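Long-range contacts in ABC-type transport system, sugar-family extracellular solute-binding protein (Peptoclostridium difficile 630, PDB 6HNK), which probably binds a small solute outside the cell membrane and delivers it to an ABC-type transporter: residues L31-A36 with N65-M70; D38-G43 with L87-S92; L145-I150 with A250-G255; A155-V160 with K208-Y213; V214-L219 with A240-P245. The protein carries 1 engineered substitution. All coordinates share one frame; numbering follows the deposited sequence.

Contact 1 of 5, residues L31-A36 with N65-M70; sequences LVEHPA and NAQNDM
Leu31 and Asn68 share the hydrogen bond that joins the two loops. Asn68 N donates to Leu31 O at 2.8 Å with an N-H...O angle of 166°. Residues 65-70 are folded to offer this N-H. A type I' turn runs from Ala66 to Asp69, with Gln67 and Asn68 both at positive phi, and Asp69 N closes it on Ala66 O. Just before it, Asn65 makes an Asx turn: its OD1 accepts from Gln67 N at 2.7 Å, in the carbonyl plane and on a lone pair. Gln67 N also lies near Leu31 O, but points badly for a second bond there.

The packing contacts gather round Asn68. Leu31 sets CD1 3.8 Å from Asn68 CA, reaching across because chi1 of 170° turns its branch back toward the turn. Val32 runs alongside Asn68, pointing the same way, with CG2 3.7 Å from Asn68 CB. Beside the bond, the methyl CB of Ala66 rests 3.5 Å from Leu31 O.

At the outer edge the aliphatic part of Glu33 packs on the Asn65 amide: the two side chains cross at about a right angle, Glu33 CG 3.2 Å from Asn65 ND2, carboxylate and amide planes 67° apart. Thr73 of helix 70-82 and Ser95 of helix 93-102 pack on Leu31.

The two loops follow neighbouring parallel strands, 24-30 and 59-65, and lead into the next helices, whose N-caps are His34 and Asp69; this is the strand-to-helix corner of a Rossmann-like lobe in a periplasmic-binding-protein fold.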
# COMPACT_ATOMS: atom_id res chain seq x y z
N LEU A 31 -13.47 4.64 1.58
CA LEU A 31 -13.67 4.25 2.96
C LEU A 31 -13.54 5.43 3.91
O LEU A 31 -14.47 5.70 4.68
CB LEU A 31 -12.71 3.14 3.39
CG LEU A 31 -12.69 2.82 4.89
CD1 LEU A 31 -14.06 2.34 5.38
CD2 LEU A 31 -11.60 1.79 5.22
N VAL A 32 -12.40 6.11 3.87
CA VAL A 32 -12.11 7.20 4.81
C VAL A 32 -11.23 8.28 4.19
O VAL A 32 -10.58 8.05 3.17
CB VAL A 32 -11.43 6.64 6.08
CG1 VAL A 32 -9.98 6.23 5.81
CG2 VAL A 32 -11.52 7.62 7.25
N GLU A 33 -11.22 9.47 4.79
CA GLU A 33 -10.25 10.51 4.46
C GLU A 33 -8.89 10.04 4.98
O GLU A 33 -8.76 9.66 6.15
CB GLU A 33 -10.62 11.86 5.07
CG GLU A 33 -11.96 12.41 4.59
CD GLU A 33 -12.26 13.81 5.09
OE1 GLU A 33 -11.44 14.72 4.83
OE2 GLU A 33 -13.31 14.01 5.73
N HIS A 34 -7.88 10.06 4.11
CA HIS A 34 -6.54 9.54 4.40
C HIS A 34 -5.64 9.95 3.21
O HIS A 34 -6.03 9.75 2.06
CB HIS A 34 -6.63 8.02 4.58
CG HIS A 34 -5.31 7.31 4.67
ND1 HIS A 34 -4.13 7.95 4.98
CD2 HIS A 34 -5.00 6.00 4.51
CE1 HIS A 34 -3.15 7.07 5.00
NE2 HIS A 34 -3.65 5.88 4.72
N PRO A 35 -4.45 10.55 3.48
CA PRO A 35 -3.50 10.96 2.44
C PRO A 35 -3.32 10.05 1.22
O PRO A 35 -3.27 10.56 0.11
CB PRO A 35 -2.19 11.05 3.21
CG PRO A 35 -2.60 11.52 4.57
CD PRO A 35 -4.03 11.09 4.79
N ALA A 36 -3.22 8.74 1.44
CA ALA A 36 -3.02 7.76 0.34
C ALA A 36 -4.29 7.61 -0.49
O ALA A 36 -4.28 7.74 -1.73
CB ALA A 36 -2.62 6.40 0.89
N ASN A 65 -17.93 9.45 0.77
CA ASN A 65 -17.04 8.99 1.84
C ASN A 65 -17.87 8.18 2.85
O ASN A 65 -18.90 8.66 3.37
CB ASN A 65 -16.41 10.22 2.53
CG ASN A 65 -15.08 9.90 3.22
OD1 ASN A 65 -14.97 8.99 4.04
ND2 ASN A 65 -14.06 10.69 2.89
N ALA A 66 -17.44 6.95 3.13
CA ALA A 66 -18.03 6.16 4.21
C ALA A 66 -17.58 6.62 5.60
O ALA A 66 -18.15 6.21 6.60
CB ALA A 66 -17.73 4.68 4.02
N GLN A 67 -16.54 7.46 5.65
CA GLN A 67 -16.02 8.04 6.90
C GLN A 67 -15.58 7.01 7.94
O GLN A 67 -15.67 7.25 9.14
CB GLN A 67 -16.99 9.08 7.47
CG GLN A 67 -16.90 10.40 6.72
CD GLN A 67 -17.72 11.51 7.33
OE1 GLN A 67 -18.63 11.27 8.13
NE2 GLN A 67 -17.41 12.74 6.95
N ASN A 68 -15.08 5.88 7.45
CA ASN A 68 -14.61 4.75 8.25
C ASN A 68 -15.74 3.99 8.97
O ASN A 68 -15.47 3.23 9.90
CB ASN A 68 -13.53 5.21 9.25
CG ASN A 68 -12.41 4.19 9.43
OD1 ASN A 68 -12.01 3.50 8.48
ND2 ASN A 68 -11.87 4.13 10.64
N ASP A 69 -16.98 4.19 8.52
CA ASP A 69 -18.15 3.44 9.01
C ASP A 69 -18.34 2.27 8.06
O ASP A 69 -18.58 2.47 6.87
CB ASP A 69 -19.39 4.36 9.01
CG ASP A 69 -20.61 3.71 9.67
OD1 ASP A 69 -20.92 2.53 9.38
OD2 ASP A 69 -21.31 4.41 10.45
N MET A 70 -18.23 1.05 8.59
CA MET A 70 -18.26 -0.18 7.77
C MET A 70 -19.65 -0.55 7.22
O MET A 70 -19.75 -1.07 6.11
CB MET A 70 -17.62 -1.35 8.53
CG MET A 70 -17.25 -2.57 7.68
SD MET A 70 -15.93 -2.33 6.48
CE MET A 70 -14.53 -1.92 7.53

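Contact 2 of 5, residues D38-G43 with L87-S92; sequences DATRTG and LIFAIS
Helix 38-43, where Thr40 faces the strand and Arg41 flanks it, runs nearly antiparallel to strand 87-91, at 152° and with the axes 9.4 Å apart. It is a helix-on-sheet layer of a Rossmann-like lobe: the helix follows strand 24-30 and packs over the neighbouring strand, 87-91.

Thr40 and Ile91 pass flank to flank, each pointing toward the other's backbone. Thr40 OG1, 3.4 Å from Ile91 CG2, is bordered by the isoleucine branches, and its hydrogen bond goes back to Leu37 O in the helix. Arg41 adds only its root to this core, CB 4.0 Å from Ile91 CD1; its chain then bends at chi2 and leads away, and the guanidinium makes a cation-pi contact with Phe63.

The Phe89 ring meets the helix with its edge: CE2 is 3.9 Å from Thr40 O and 4.2 Å from Arg41 CA, both near the ring plane. Over one face, toward the rim, sits Ile91 CG1 of the same strand, and Phe44 stacks with the ring. Within the helix, Asp38 O takes two bonds from Thr42, whose N and OG1 (3.0 Å from Asp38 O) approach from opposite faces of the carbonyl plane.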
# COMPACT_ATOMS: atom_id res chain seq x y z
N ASP A 38 -7.06 9.51 -0.39
CA ASP A 38 -7.38 10.84 -0.97
C ASP A 38 -6.64 11.13 -2.27
O ASP A 38 -7.19 11.75 -3.16
CB ASP A 38 -7.07 11.98 0.01
CG ASP A 38 -8.09 12.13 1.11
OD1 ASP A 38 -8.93 11.21 1.32
OD2 ASP A 38 -8.05 13.18 1.78
N ALA A 39 -5.37 10.71 -2.33
CA ALA A 39 -4.54 10.94 -3.51
C ALA A 39 -4.99 10.12 -4.73
O ALA A 39 -4.89 10.63 -5.85
CB ALA A 39 -3.08 10.65 -3.19
N THR A 40 -5.49 8.89 -4.52
CA THR A 40 -6.00 8.05 -5.63
C THR A 40 -7.22 8.67 -6.28
O THR A 40 -7.39 8.58 -7.49
CB THR A 40 -6.40 6.63 -5.19
OG1 THR A 40 -7.52 6.69 -4.30
CG2 THR A 40 -5.25 5.92 -4.50
N ARG A 41 -8.08 9.26 -5.45
CA ARG A 41 -9.18 10.11 -5.93
C ARG A 41 -8.64 11.22 -6.84
O ARG A 41 -8.98 11.25 -8.02
CB ARG A 41 -9.97 10.67 -4.73
CG ARG A 41 -10.67 12.03 -4.90
CD ARG A 41 -12.09 11.89 -5.41
NE ARG A 41 -12.83 13.14 -5.31
CZ ARG A 41 -13.28 13.69 -4.17
NH1 ARG A 41 -13.04 13.13 -2.98
NH2 ARG A 41 -13.95 14.83 -4.23
N THR A 42 -7.78 12.10 -6.30
CA THR A 42 -7.23 13.24 -7.05
C THR A 42 -6.70 12.84 -8.45
O THR A 42 -7.01 13.51 -9.45
CB THR A 42 -6.10 13.96 -6.25
OG1 THR A 42 -6.48 14.10 -4.87
CG2 THR A 42 -5.83 15.34 -6.79
N GLY A 43 -5.96 11.74 -8.51
CA GLY A 43 -5.36 11.27 -9.76
C GLY A 43 -6.35 10.71 -10.76
O GLY A 43 -6.28 11.01 -11.96
N LEU A 87 -20.19 3.79 -13.96
CA LEU A 87 -18.94 3.23 -13.42
C LEU A 87 -18.83 3.46 -11.92
O LEU A 87 -19.16 4.55 -11.44
CB LEU A 87 -17.76 3.89 -14.13
CG LEU A 87 -16.33 3.53 -13.73
CD1 LEU A 87 -16.10 2.03 -13.82
CD2 LEU A 87 -15.35 4.29 -14.61
N ILE A 88 -18.35 2.45 -11.19
CA ILE A 88 -18.12 2.58 -9.74
C ILE A 88 -16.63 2.51 -9.42
O ILE A 88 -16.03 1.42 -9.40
CB ILE A 88 -18.84 1.48 -8.93
CG1 ILE A 88 -20.34 1.45 -9.26
CG2 ILE A 88 -18.62 1.69 -7.43
CD1 ILE A 88 -21.11 0.35 -8.55
N PHE A 89 -16.01 3.66 -9.17
CA PHE A 89 -14.62 3.70 -8.72
C PHE A 89 -14.63 3.47 -7.22
O PHE A 89 -15.29 4.21 -6.49
CB PHE A 89 -13.95 5.03 -9.11
CG PHE A 89 -12.53 5.20 -8.60
CD1 PHE A 89 -11.62 4.15 -8.62
CD2 PHE A 89 -12.10 6.43 -8.11
CE1 PHE A 89 -10.33 4.32 -8.15
CE2 PHE A 89 -10.80 6.61 -7.64
CZ PHE A 89 -9.92 5.55 -7.66
N ALA A 90 -13.94 2.43 -6.77
CA ALA A 90 -13.92 2.04 -5.36
C ALA A 90 -12.50 2.15 -4.80
O ALA A 90 -11.56 1.61 -5.37
CB ALA A 90 -14.43 0.62 -5.22
N ILE A 91 -12.37 2.83 -3.66
CA ILE A 91 -11.08 3.10 -3.05
C ILE A 91 -11.03 2.41 -1.69
O ILE A 91 -11.73 2.81 -0.77
CB ILE A 91 -10.85 4.63 -2.88
CG1 ILE A 91 -10.96 5.37 -4.23
CG2 ILE A 91 -9.51 4.91 -2.23
CD1 ILE A 91 -11.16 6.87 -4.12
N SER A 92 -10.18 1.37 -1.61
CA SER A 92 -9.92 0.53 -0.42
C SER A 92 -10.61 -0.82 -0.57
O SER A 92 -11.60 -0.93 -1.28
CB SER A 92 -10.27 1.17 0.93
OG SER A 92 -11.66 1.09 1.21

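Contact 3 of 5, residues L145-I150 with A250-G255; sequences LELLKI and ALACQG
Leu147 covers one face of the peptide group that joins Cys253 to Gln254. Its CD1 stands almost straight above the carbonyl carbon, 3.8 Å from Cys253 C, so the methyl sits on the peptide face. The second flat group is the side-chain amide of Gln254, which is met near its rim and from both sides of its plane: CD2 of Leu147 lies diagonally above, 4.4 Å from Gln254 CD, while CB of Glu146 lies beyond the rim on the other side. Leu147 and Gln254 cross obliquely, the glutamine chain being bent at chi2.

Strand 252-255 belongs to the mixed sheet of the second lobe of this periplasmic-binding-protein fold, set between the parallel strand 238-240 and the antiparallel strand 289-294. Ala252 and Gln254 turn their side chains to the 145-150 segment and Cys253 turns away, so Leu147 fits between two residues of one sheet face. The same CD1 lies 3.9 Å from Ala252 CB. With chi1 at -56°, Leu147 carries CG opposite its carbonyl carbon, which sends both methyls out toward the strand. Ile291, on the adjacent strand, borders Leu147 and Gln254 as well.

The leucine is presented by a type I turn from Leu145 to Leu148, closed by Leu148 N on Leu145 O at 3.0 Å. From the two ends of this turn, the side chains of Leu145 and Leu148 touch Tyr213 and Val211 respectively.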
# COMPACT_ATOMS: atom_id res chain seq x y z
N LEU A 145 13.47 -4.97 -0.02
CA LEU A 145 14.84 -5.35 0.32
C LEU A 145 15.87 -5.10 -0.79
O LEU A 145 17.06 -5.31 -0.59
CB LEU A 145 14.85 -6.80 0.80
CG LEU A 145 13.96 -7.00 2.03
CD1 LEU A 145 13.88 -8.47 2.42
CD2 LEU A 145 14.42 -6.14 3.21
N GLU A 146 15.42 -4.58 -1.93
CA GLU A 146 16.34 -3.97 -2.88
C GLU A 146 17.15 -2.89 -2.21
O GLU A 146 18.22 -2.55 -2.68
CB GLU A 146 15.62 -3.34 -4.07
CG GLU A 146 14.88 -4.33 -4.97
CD GLU A 146 14.48 -3.74 -6.31
OE1 GLU A 146 14.56 -2.50 -6.50
OE2 GLU A 146 14.08 -4.55 -7.17
N LEU A 147 16.64 -2.34 -1.12
CA LEU A 147 17.30 -1.25 -0.41
C LEU A 147 18.46 -1.71 0.46
O LEU A 147 19.23 -0.87 0.92
CB LEU A 147 16.28 -0.50 0.44
CG LEU A 147 15.07 0.06 -0.31
CD1 LEU A 147 14.24 0.87 0.66
CD2 LEU A 147 15.49 0.90 -1.51
N LEU A 148 18.58 -3.01 0.70
CA LEU A 148 19.74 -3.57 1.43
C LEU A 148 21.06 -3.18 0.77
O LEU A 148 22.00 -2.83 1.46
CB LEU A 148 19.66 -5.10 1.53
CG LEU A 148 18.48 -5.73 2.28
CD1 LEU A 148 18.82 -7.17 2.61
CD2 LEU A 148 18.11 -4.97 3.55
N LYS A 149 21.10 -3.23 -0.56
CA LYS A 149 22.24 -2.73 -1.33
C LYS A 149 22.65 -1.32 -0.90
O LYS A 149 23.83 -1.08 -0.62
CB LYS A 149 21.92 -2.70 -2.82
CG LYS A 149 21.92 -4.07 -3.48
CD LYS A 149 21.31 -3.97 -4.88
CE LYS A 149 21.27 -5.33 -5.54
NZ LYS A 149 20.29 -5.37 -6.67
N ILE A 150 21.67 -0.42 -0.84
CA ILE A 150 21.93 1.00 -0.53
C ILE A 150 22.22 1.22 0.96
O ILE A 150 23.24 1.82 1.29
CB ILE A 150 20.76 1.91 -0.97
CG1 ILE A 150 20.53 1.81 -2.48
CG2 ILE A 150 21.05 3.36 -0.59
CD1 ILE A 150 19.38 2.63 -3.00
N ALA A 250 11.76 5.10 10.96
CA ALA A 250 12.42 4.05 10.18
C ALA A 250 13.24 4.71 9.06
O ALA A 250 13.04 5.90 8.78
CB ALA A 250 11.39 3.08 9.61
N LEU A 251 14.15 3.97 8.43
CA LEU A 251 15.10 4.60 7.52
C LEU A 251 14.52 4.83 6.17
O LEU A 251 14.60 5.94 5.65
CB LEU A 251 16.40 3.81 7.39
CG LEU A 251 17.47 4.46 6.47
CD1 LEU A 251 17.72 5.94 6.76
CD2 LEU A 251 18.77 3.67 6.58
N ALA A 252 13.96 3.78 5.58
CA ALA A 252 13.45 3.87 4.21
C ALA A 252 12.42 2.82 3.92
O ALA A 252 12.26 1.85 4.66
CB ALA A 252 14.59 3.74 3.21
N CYS A 253 11.71 3.04 2.83
CA CYS A 253 10.75 2.07 2.35
C CYS A 253 10.65 2.24 0.86
O CYS A 253 11.13 3.22 0.28
CB CYS A 253 9.39 2.32 2.97
SG CYS A 253 8.65 3.91 2.49
N GLN A 254 9.98 1.28 0.24
CA GLN A 254 9.69 1.34 -1.17
C GLN A 254 8.19 1.62 -1.30
O GLN A 254 7.40 0.74 -1.66
CB GLN A 254 10.14 0.03 -1.83
CG GLN A 254 10.33 0.13 -3.34
CD GLN A 254 11.77 0.39 -3.77
OE1 GLN A 254 12.70 -0.30 -3.33
NE2 GLN A 254 11.95 1.35 -4.67
N GLY A 255 7.80 2.85 -0.98
CA GLY A 255 6.39 3.28 -1.01
C GLY A 255 5.87 3.67 -2.38
O GLY A 255 6.66 4.02 -3.26

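Contact 4 of 5, residues A155-V160 with K208-Y213; sequences AKTIGV and KIDVLY
Asp210 OD2 is gripped by two consecutive backbone N-H groups of the facing segment. Lys156 N reaches it at 3.2 Å from above the carboxylate plane, and Thr157 N at 3.3 Å on the anti lone pair. The carboxylate thereby pins the start of strand 157-160 beside strand 211-213, two parallel neighbours in the Rossmann-like sheet of the second lobe, whose strands are joined by beta-alpha-beta crossovers through helices such as 167-183. Strand 186-192 bonds to the other side of 157-160, giving the 2-1-3 order of that fold.

The grip is answered from the aspartate's own backbone: Asp210 N donates to Thr157 O at 2.8 Å. Further along the strands, Gly159 is bonded on both its polar atoms, its N giving to Val211 O at 2.7 Å and its O receiving from Tyr213 N at 3.0 Å, both bonds close to straight.

Thr157 crosses Asp210 at about a right angle. Its chi1 of 167° swings OG1 round toward Lys208 O, where it makes a weak bond, and places CG2 next to the carboxylate oxygen OD2.

The two sheet faces are filled differently. On one, Ile158 and Val211 lie side by side and point the same way, with their CG1 atoms 3.8 Å apart. On the other, Gly159 has no side chain and is flanked by Ile209, whose CG2 is 3.6 Å from Gly159 CA, and by CD1 of Leu212. Toward the C-terminal ends of the strands Val160 places CG2 3.6 Å from Tyr213 O.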
# COMPACT_ATOMS: atom_id res chain seq x y z
N ALA A 155 25.24 -6.97 3.89
CA ALA A 155 24.48 -7.52 5.01
C ALA A 155 24.40 -9.02 4.83
O ALA A 155 24.26 -9.48 3.70
CB ALA A 155 23.07 -6.93 5.05
N LYS A 156 24.55 -9.74 5.93
CA LYS A 156 24.40 -11.20 5.98
C LYS A 156 23.15 -11.64 6.73
O LYS A 156 22.64 -12.73 6.46
CB LYS A 156 25.60 -11.82 6.68
CG LYS A 156 26.91 -11.68 5.93
CD LYS A 156 28.08 -11.56 6.89
CE LYS A 156 29.40 -11.53 6.14
NZ LYS A 156 29.69 -12.82 5.44
N THR A 157 22.65 -10.84 7.66
CA THR A 157 21.57 -11.30 8.54
C THR A 157 20.51 -10.21 8.82
O THR A 157 20.80 -9.14 9.39
CB THR A 157 22.12 -11.95 9.83
OG1 THR A 157 21.07 -12.12 10.78
CG2 THR A 157 23.25 -11.14 10.42
N ILE A 158 19.28 -10.53 8.42
CA ILE A 158 18.13 -9.66 8.54
C ILE A 158 17.39 -9.96 9.86
O ILE A 158 17.11 -11.11 10.20
CB ILE A 158 17.17 -9.87 7.33
CG1 ILE A 158 17.93 -9.68 6.01
CG2 ILE A 158 15.99 -8.91 7.39
CD1 ILE A 158 17.11 -9.98 4.77
N GLY A 159 17.08 -8.90 10.61
CA GLY A 159 16.17 -9.01 11.75
C GLY A 159 14.71 -8.76 11.38
O GLY A 159 14.40 -8.02 10.43
N VAL A 160 13.80 -9.36 12.12
CA VAL A 160 12.38 -9.09 11.93
C VAL A 160 11.65 -9.28 13.27
O VAL A 160 11.70 -10.36 13.86
CB VAL A 160 11.78 -9.94 10.77
CG1 VAL A 160 11.85 -11.43 11.06
CG2 VAL A 160 10.36 -9.51 10.43
N LYS A 208 23.08 -8.97 16.66
CA LYS A 208 22.70 -10.17 15.92
C LYS A 208 22.25 -9.91 14.48
O LYS A 208 22.10 -10.87 13.72
CB LYS A 208 21.57 -10.88 16.65
CG LYS A 208 21.91 -11.33 18.05
CD LYS A 208 20.71 -12.04 18.64
CE LYS A 208 20.98 -12.50 20.05
NZ LYS A 208 19.96 -13.51 20.43
N ILE A 209 22.04 -8.65 14.11
CA ILE A 209 21.48 -8.31 12.81
C ILE A 209 22.20 -7.14 12.13
O ILE A 209 22.74 -6.25 12.80
CB ILE A 209 19.97 -7.99 12.93
CG1 ILE A 209 19.74 -6.65 13.64
CG2 ILE A 209 19.25 -9.14 13.63
CD1 ILE A 209 18.29 -6.24 13.74
N ASP A 210 22.19 -7.16 10.80
CA ASP A 210 22.78 -6.11 9.97
C ASP A 210 21.73 -5.10 9.50
O ASP A 210 22.09 -4.03 8.99
CB ASP A 210 23.50 -6.74 8.78
CG ASP A 210 24.74 -7.51 9.20
OD1 ASP A 210 25.66 -6.87 9.74
OD2 ASP A 210 24.79 -8.75 9.00
N VAL A 211 20.44 -5.45 9.68
CA VAL A 211 19.30 -4.70 9.16
C VAL A 211 18.01 -5.23 9.81
O VAL A 211 17.88 -6.43 10.05
CB VAL A 211 19.19 -4.83 7.61
CG1 VAL A 211 19.07 -6.29 7.16
CG2 VAL A 211 18.02 -4.02 7.06
N LEU A 212 17.07 -4.33 10.11
CA LEU A 212 15.74 -4.72 10.59
C LEU A 212 14.68 -4.39 9.55
O LEU A 212 14.65 -3.28 9.02
CB LEU A 212 15.38 -4.00 11.90
CG LEU A 212 14.06 -4.46 12.57
CD1 LEU A 212 14.27 -5.73 13.38
CD2 LEU A 212 13.46 -3.38 13.45
N TYR A 213 13.79 -5.36 9.28
CA TYR A 213 12.63 -5.15 8.41
C TYR A 213 11.36 -5.04 9.26
O TYR A 213 11.02 -5.96 9.99
CB TYR A 213 12.49 -6.28 7.40
CG TYR A 213 11.41 -6.06 6.36
CD1 TYR A 213 11.50 -5.00 5.46
CD2 TYR A 213 10.30 -6.90 6.27
CE1 TYR A 213 10.51 -4.78 4.51
CE2 TYR A 213 9.32 -6.69 5.33
CZ TYR A 213 9.43 -5.63 4.45
OH TYR A 213 8.45 -5.43 3.51

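Contact 5 of 5, residues V214-L219 with A240-P245; sequences VPTDNL and AAESGP
Val214 O accepts from Ala241 N at 3.1 Å, the donor standing nearly in line with the carbonyl although the N-H...O angle is only 144°. The same oxygen is also approached by the CA-H of Ala240, 3.4 Å from Ala240 CA to Val214 O. This closes the last parallel bridge between strands 211-214 and 238-240, at the C-terminal ends of these two parallel strands in a Rossmann-like lobe, where both chains break away into loops. The bridged pair points to one face of the sheet, Val214 CB 4.5 Å from Ala240 CB. One residue on, Pro215 turns its ring away and meets the alanine methyl with its backbone, CA 4.2 Å from Ala241 CB.

Beyond the bridge the contact is made by side chains. Thr216 sets its methyl squarely over one face of the Glu242 carboxylate: CG2 is 3.4 Å from Glu242 CD and almost equally far from OE1 and OE2. The two chains cross at about a right angle. Thr216 CG2 also meets Ala241 CB, 3.7 Å away, so the methyl touches both, at a corner. Glu242 leaves its backbone with chi1 at 58° and then stays extended, and this carries its end back to the threonine.

A second shell fixes the loop that presents Thr216. Gln172, on helix 167-183, donates from NE2 to Thr216 O and packs on Ala241 and Pro215, so one side chain touches both halves of the contact. Next along the chain, Asp217 OD1 accepts from Val220 N as the helix N-cap.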
# COMPACT_ATOMS: atom_id res chain seq x y z
N VAL A 214 10.68 -3.91 9.15
CA VAL A 214 9.42 -3.65 9.84
C VAL A 214 8.29 -3.90 8.83
O VAL A 214 8.06 -3.07 7.93
CB VAL A 214 9.35 -2.20 10.38
CG1 VAL A 214 8.08 -1.97 11.19
CG2 VAL A 214 10.57 -1.90 11.23
N PRO A 215 7.59 -5.05 8.94
CA PRO A 215 6.39 -5.25 8.11
C PRO A 215 5.23 -4.30 8.46
O PRO A 215 5.30 -3.57 9.45
CB PRO A 215 6.01 -6.71 8.37
CG PRO A 215 6.71 -7.09 9.62
CD PRO A 215 7.98 -6.30 9.63
N THR A 216 4.17 -4.32 7.65
CA THR A 216 2.93 -3.63 7.96
C THR A 216 2.23 -4.46 9.04
O THR A 216 1.59 -5.46 8.76
CB THR A 216 2.02 -3.49 6.73
OG1 THR A 216 1.67 -4.79 6.24
CG2 THR A 216 2.71 -2.72 5.61
N ASP A 217 2.39 -4.03 10.28
CA ASP A 217 2.13 -4.85 11.46
C ASP A 217 1.82 -3.89 12.61
O ASP A 217 2.72 -3.20 13.11
CB ASP A 217 3.38 -5.69 11.74
CG ASP A 217 3.36 -6.41 13.07
OD1 ASP A 217 3.56 -5.75 14.11
OD2 ASP A 217 3.23 -7.65 13.07
N ASN A 218 0.54 -3.84 13.02
CA ASN A 218 0.03 -2.80 13.93
C ASN A 218 0.79 -2.65 15.25
O ASN A 218 0.99 -1.53 15.72
CB ASN A 218 -1.44 -3.05 14.24
CG ASN A 218 -2.32 -2.93 13.01
OD1 ASN A 218 -1.99 -2.22 12.06
ND2 ASN A 218 -3.45 -3.63 13.03
N LEU A 219 1.23 -3.77 15.82
CA LEU A 219 2.00 -3.75 17.06
C LEU A 219 3.28 -2.93 16.93
O LEU A 219 3.52 -2.00 17.71
CB LEU A 219 2.33 -5.18 17.53
CG LEU A 219 3.22 -5.36 18.77
CD1 LEU A 219 2.74 -4.51 19.93
CD2 LEU A 219 3.27 -6.83 19.16
N ALA A 240 11.23 -0.41 6.11
CA ALA A 240 9.80 -0.58 6.33
C ALA A 240 9.08 -0.94 5.04
O ALA A 240 9.56 -0.62 3.95
CB ALA A 240 9.20 0.68 6.94
N ALA A 241 7.94 -1.59 5.18
CA ALA A 241 7.10 -1.99 4.06
C ALA A 241 6.23 -0.87 3.53
O ALA A 241 5.60 -1.05 2.48
CB ALA A 241 6.23 -3.16 4.47
N GLU A 242 6.15 0.25 4.24
CA GLU A 242 5.36 1.40 3.76
C GLU A 242 5.84 2.72 4.36
O GLU A 242 6.66 2.72 5.26
CB GLU A 242 3.87 1.16 4.06
CG GLU A 242 3.54 0.93 5.53
CD GLU A 242 2.07 0.57 5.78
OE1 GLU A 242 1.70 0.40 6.97
OE2 GLU A 242 1.30 0.43 4.80
N SER A 243 5.33 3.84 3.83
CA SER A 243 5.83 5.19 4.18
C SER A 243 5.58 5.63 5.61
O SER A 243 6.35 6.42 6.15
CB SER A 243 5.23 6.26 3.28
OG SER A 243 4.20 6.95 3.95
N GLY A 244 4.49 5.14 6.21
CA GLY A 244 4.11 5.52 7.56
C GLY A 244 5.22 5.39 8.58
O GLY A 244 5.61 6.38 9.19
N PRO A 245 5.75 4.18 8.77
CA PRO A 245 6.84 4.00 9.72
C PRO A 245 8.14 4.75 9.39
O PRO A 245 8.97 4.92 10.27
CB PRO A 245 7.09 2.49 9.70
CG PRO A 245 5.77 1.90 9.31
CD PRO A 245 5.17 2.88 8.35

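In the fold
From the N terminus, the chain first builds the lobe with the five-stranded parallel sheet. Contact 1 ties the loops that follow strands 24-30 and 59-65; contact 2 sets helix 35-50 on strand 87-91. Their segments alternate along the chain, so the two cross, and they touch where Leu31 meets Ser92. Contact 3 then opens in the second lobe and closes a loop of about 100 residues at strand 252-256. Inside it are nested contact 4, joining strands 157-163 and 211-214, and, after it, contact 5, joining 211-214 to 238-240. Contact 4 lies furthest from the chain's centre; contacts 2 and 4 have the most distant centres, about 37 Å apart, on opposite sides of it.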